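Local atomic coordinates of choline binding protein PCPA (Streptococcus pneumoniae, PDB entry 4CP6), a protein that is a choline-binding surface protein and vaccine antigen of the pneumococcus, probably held on the cell wall through choline and presenting a leucine-rich repeat domain. Residues T237-D248 / E259-Y270. Sequence-based numbering, arbitrary orientation.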
# COMPACT_ATOMS: atom_id res chain seq x y z
N THR A 237 2.01 -11.30 -15.92
CA THR A 237 2.16 -10.02 -16.62
C THR A 237 2.32 -8.86 -15.65
O THR A 237 2.86 -7.82 -16.03
CB THR A 237 1.02 -9.75 -17.58
OG1 THR A 237 -0.23 -9.61 -16.87
CG2 THR A 237 0.95 -10.81 -18.68
N GLN A 238 1.82 -9.02 -14.40
CA GLN A 238 1.90 -7.95 -13.41
C GLN A 238 2.70 -8.43 -12.24
O GLN A 238 2.31 -9.43 -11.61
CB GLN A 238 0.49 -7.50 -12.93
CG GLN A 238 -0.46 -7.11 -14.08
CD GLN A 238 -1.87 -6.83 -13.64
OE1 GLN A 238 -2.79 -7.63 -13.88
NE2 GLN A 238 -2.09 -5.65 -13.09
N LEU A 239 3.82 -7.76 -11.92
CA LEU A 239 4.54 -8.03 -10.69
C LEU A 239 3.89 -7.08 -9.70
O LEU A 239 4.03 -5.85 -9.80
CB LEU A 239 6.06 -7.82 -10.85
CG LEU A 239 6.90 -8.33 -9.69
CD1 LEU A 239 8.38 -8.48 -10.13
CD2 LEU A 239 6.77 -7.42 -8.42
N ILE A 240 3.10 -7.65 -8.77
CA ILE A 240 2.31 -6.84 -7.86
C ILE A 240 3.12 -6.40 -6.64
O ILE A 240 3.08 -5.23 -6.27
CB ILE A 240 1.02 -7.60 -7.45
CG1 ILE A 240 0.17 -7.91 -8.70
CG2 ILE A 240 0.18 -6.78 -6.42
CD1 ILE A 240 -0.99 -8.87 -8.45
N TYR A 241 3.81 -7.35 -5.98
CA TYR A 241 4.54 -6.98 -4.78
C TYR A 241 5.73 -7.85 -4.55
O TYR A 241 5.59 -9.08 -4.48
CB TYR A 241 3.62 -6.96 -3.55
CG TYR A 241 4.34 -6.43 -2.32
CD1 TYR A 241 4.88 -5.14 -2.31
CD2 TYR A 241 4.55 -7.24 -1.20
CE1 TYR A 241 5.58 -4.66 -1.20
CE2 TYR A 241 5.20 -6.75 -0.08
CZ TYR A 241 5.74 -5.48 -0.09
OH TYR A 241 6.46 -5.02 1.00
N TYR A 242 6.91 -7.21 -4.38
CA TYR A 242 8.15 -7.89 -4.03
C TYR A 242 8.35 -7.60 -2.54
O TYR A 242 8.57 -6.44 -2.15
CB TYR A 242 9.28 -7.30 -4.85
CG TYR A 242 10.57 -8.07 -4.71
CD1 TYR A 242 11.42 -7.84 -3.63
CD2 TYR A 242 10.98 -8.97 -5.68
CE1 TYR A 242 12.64 -8.52 -3.51
CE2 TYR A 242 12.20 -9.65 -5.58
CZ TYR A 242 13.01 -9.43 -4.49
OH TYR A 242 14.22 -10.07 -4.42
N PRO A 243 8.28 -8.62 -1.66
CA PRO A 243 8.38 -8.34 -0.21
C PRO A 243 9.61 -7.56 0.19
O PRO A 243 10.70 -7.92 -0.25
CB PRO A 243 8.33 -9.72 0.44
CG PRO A 243 7.51 -10.53 -0.56
CD PRO A 243 8.00 -10.04 -1.92
N SER A 244 9.45 -6.50 1.01
CA SER A 244 10.57 -5.64 1.35
C SER A 244 11.69 -6.38 2.04
O SER A 244 12.86 -5.96 1.95
CB SER A 244 10.13 -4.45 2.19
OG SER A 244 9.73 -4.82 3.51
N GLN A 245 11.33 -7.48 2.77
CA GLN A 245 12.36 -8.20 3.57
C GLN A 245 12.82 -9.49 2.91
O GLN A 245 13.56 -10.25 3.54
CB GLN A 245 11.91 -8.43 5.03
CG GLN A 245 11.41 -7.17 5.73
CD GLN A 245 12.37 -6.02 5.59
OE1 GLN A 245 12.16 -5.09 4.78
NE2 GLN A 245 13.43 -6.04 6.37
N LYS A 246 12.45 -9.72 1.65
CA LYS A 246 12.95 -10.87 0.87
C LYS A 246 14.46 -10.59 0.68
O LYS A 246 14.84 -9.53 0.20
CB LYS A 246 12.18 -10.97 -0.45
CG LYS A 246 12.79 -11.98 -1.41
CD LYS A 246 11.88 -12.22 -2.59
CE LYS A 246 12.55 -12.93 -3.75
NZ LYS A 246 12.94 -14.31 -3.42
N ASN A 247 15.33 -11.50 1.14
CA ASN A 247 16.74 -11.14 1.27
C ASN A 247 17.67 -11.34 0.06
O ASN A 247 18.86 -11.00 0.18
CB ASN A 247 17.32 -11.82 2.49
CG ASN A 247 17.63 -13.28 2.33
OD1 ASN A 247 17.31 -13.92 1.32
ND2 ASN A 247 18.35 -13.80 3.31
N ASP A 248 17.17 -11.75 -1.09
CA ASP A 248 18.04 -11.97 -2.23
C ASP A 248 18.81 -10.72 -2.68
O ASP A 248 18.23 -9.64 -2.78
CB ASP A 248 17.25 -12.57 -3.39
CG ASP A 248 16.54 -13.85 -3.00
OD1 ASP A 248 15.48 -13.75 -2.37
OD2 ASP A 248 17.11 -14.94 -3.23
N GLU A 259 4.35 -5.18 -16.47
CA GLU A 259 4.37 -4.01 -15.62
C GLU A 259 4.75 -4.33 -14.21
O GLU A 259 4.44 -5.42 -13.69
CB GLU A 259 3.03 -3.26 -15.66
CG GLU A 259 1.89 -4.00 -15.01
CD GLU A 259 0.60 -3.21 -14.97
OE1 GLU A 259 0.56 -2.11 -14.36
OE2 GLU A 259 -0.38 -3.70 -15.57
N LEU A 260 5.39 -3.32 -13.55
CA LEU A 260 5.64 -3.37 -12.12
C LEU A 260 4.56 -2.51 -11.52
O LEU A 260 4.41 -1.34 -11.91
CB LEU A 260 7.02 -2.83 -11.74
CG LEU A 260 8.19 -3.43 -12.50
CD1 LEU A 260 9.48 -2.87 -11.98
CD2 LEU A 260 8.23 -4.96 -12.35
N ALA A 261 3.78 -3.06 -10.59
CA ALA A 261 2.69 -2.30 -9.99
C ALA A 261 3.24 -1.16 -9.16
O ALA A 261 4.41 -1.16 -8.73
CB ALA A 261 1.88 -3.21 -9.06
N SER A 262 2.39 -0.19 -8.90
CA SER A 262 2.76 0.89 -8.02
C SER A 262 3.17 0.31 -6.66
O SER A 262 2.56 -0.67 -6.19
CB SER A 262 1.60 1.86 -7.87
OG SER A 262 0.39 1.23 -7.52
N TYR A 263 4.23 0.90 -6.05
CA TYR A 263 4.76 0.50 -4.74
C TYR A 263 5.28 -0.96 -4.70
O TYR A 263 5.54 -1.48 -3.60
CB TYR A 263 3.69 0.71 -3.65
CG TYR A 263 3.47 2.17 -3.32
CD1 TYR A 263 2.53 2.94 -4.02
CD2 TYR A 263 4.22 2.80 -2.33
CE1 TYR A 263 2.32 4.27 -3.70
CE2 TYR A 263 4.01 4.14 -2.01
CZ TYR A 263 3.07 4.87 -2.71
OH TYR A 263 2.88 6.20 -2.34
N SER A 264 5.50 -1.57 -5.87
CA SER A 264 5.88 -2.99 -5.87
C SER A 264 7.20 -3.34 -5.19
O SER A 264 7.32 -4.48 -4.72
CB SER A 264 5.87 -3.58 -7.27
OG SER A 264 6.61 -2.77 -8.18
N PHE A 265 8.20 -2.44 -5.16
CA PHE A 265 9.49 -2.69 -4.46
C PHE A 265 9.67 -1.61 -3.40
O PHE A 265 10.80 -1.32 -2.99
CB PHE A 265 10.71 -2.69 -5.42
CG PHE A 265 10.75 -3.84 -6.39
CD1 PHE A 265 9.90 -3.88 -7.49
CD2 PHE A 265 11.68 -4.87 -6.23
CE1 PHE A 265 9.98 -4.92 -8.43
CE2 PHE A 265 11.76 -5.91 -7.17
CZ PHE A 265 10.89 -5.94 -8.24
N ASN A 266 8.57 -1.04 -2.91
CA ASN A 266 8.66 -0.01 -1.89
C ASN A 266 9.32 -0.56 -0.62
O ASN A 266 9.00 -1.67 -0.19
CB ASN A 266 7.26 0.51 -1.57
CG ASN A 266 7.22 1.66 -0.63
OD1 ASN A 266 7.98 2.66 -0.76
ND2 ASN A 266 6.26 1.63 0.23
N LYS A 267 10.17 0.25 0.01
CA LYS A 267 10.86 -0.06 1.28
C LYS A 267 11.81 -1.24 1.17
O LYS A 267 12.21 -1.78 2.20
CB LYS A 267 9.84 -0.30 2.43
CG LYS A 267 8.89 0.88 2.72
CD LYS A 267 9.72 2.05 3.30
CE LYS A 267 8.97 3.29 3.64
NZ LYS A 267 9.96 4.32 4.09
N ASN A 268 12.17 -1.64 -0.03
CA ASN A 268 13.01 -2.81 -0.20
C ASN A 268 14.31 -2.67 0.57
O ASN A 268 15.04 -1.69 0.40
CB ASN A 268 13.26 -3.01 -1.67
CG ASN A 268 13.96 -4.31 -1.92
OD1 ASN A 268 15.17 -4.40 -1.73
ND2 ASN A 268 13.19 -5.37 -2.16
N SER A 269 14.65 -3.69 1.39
CA SER A 269 15.81 -3.62 2.26
C SER A 269 17.07 -4.33 1.76
O SER A 269 18.15 -3.99 2.25
CB SER A 269 15.45 -4.23 3.61
OG SER A 269 14.39 -3.54 4.27
N TYR A 270 16.95 -5.31 0.86
CA TYR A 270 18.10 -6.16 0.55
C TYR A 270 18.52 -6.23 -0.88
O TYR A 270 19.67 -6.59 -1.15
CB TYR A 270 17.82 -7.59 1.05
CG TYR A 270 17.58 -7.65 2.54
CD1 TYR A 270 18.59 -7.33 3.45
CD2 TYR A 270 16.32 -7.94 3.06
CE1 TYR A 270 18.36 -7.33 4.82
CE2 TYR A 270 16.09 -7.99 4.43
CZ TYR A 270 17.11 -7.68 5.31
OH TYR A 270 16.87 -7.69 6.67
O HOH W 1 2.20 -3.10 -4.81
O HOH W 2 6.56 -2.36 1.04
O HOH W 3 10.11 -4.27 -1.62
O HOH W 4 11.49 -2.18 4.87
O HOH W 5 14.55 -6.91 -0.00
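The carbonyl oxygen S244 O is held by S269 N and a water: S269 N donates to it across the contact at 2.9 Å, in the carbonyl plane, and the water lies 2.7 Å from S244 O and also bonds K246 O and Y270 N. The shortest assigned hydrogen bond between the two segments is Y242 N to S264 O, at 2.8 Å with an N-H...O angle of 169°. Between 237-239 and 259-261 the pairing is that of parallel strands, because L239 uses both backbone polar groups on the neighbour: its N-H goes to E259 O, and its O accepts from A261 N in a nearly straight bond (174°). Strand 238-241 is also antiparallel to 230-233, so the antiparallel strands of 224-241 here join the parallel ladder of a leucine-rich repeat solenoid; 259-270 falls in a region of the BspA type. Apolar side chains also meet across the contact. L239 CB lies beside L260 CD2, and L239 CD1 approaches F265 CZ at 4.0 Å. The backbone places Y242 CB over one face of F265, 3.8 Å from the ring centroid; the two ring planes are only 18° apart, yet the rings are so displaced, with centroids separated by 4.8 Å, that they hardly overlap. Y251 meets the Y242 ring edge-to-face. S264 OG turns back onto A261 O, which S264 N also engages, bracing the turn 261-264. Where the segments end, Y270 receives N247 CB over one ring face, while K246 O sits at the ring edge, 3.6 Å from Y270 CD2.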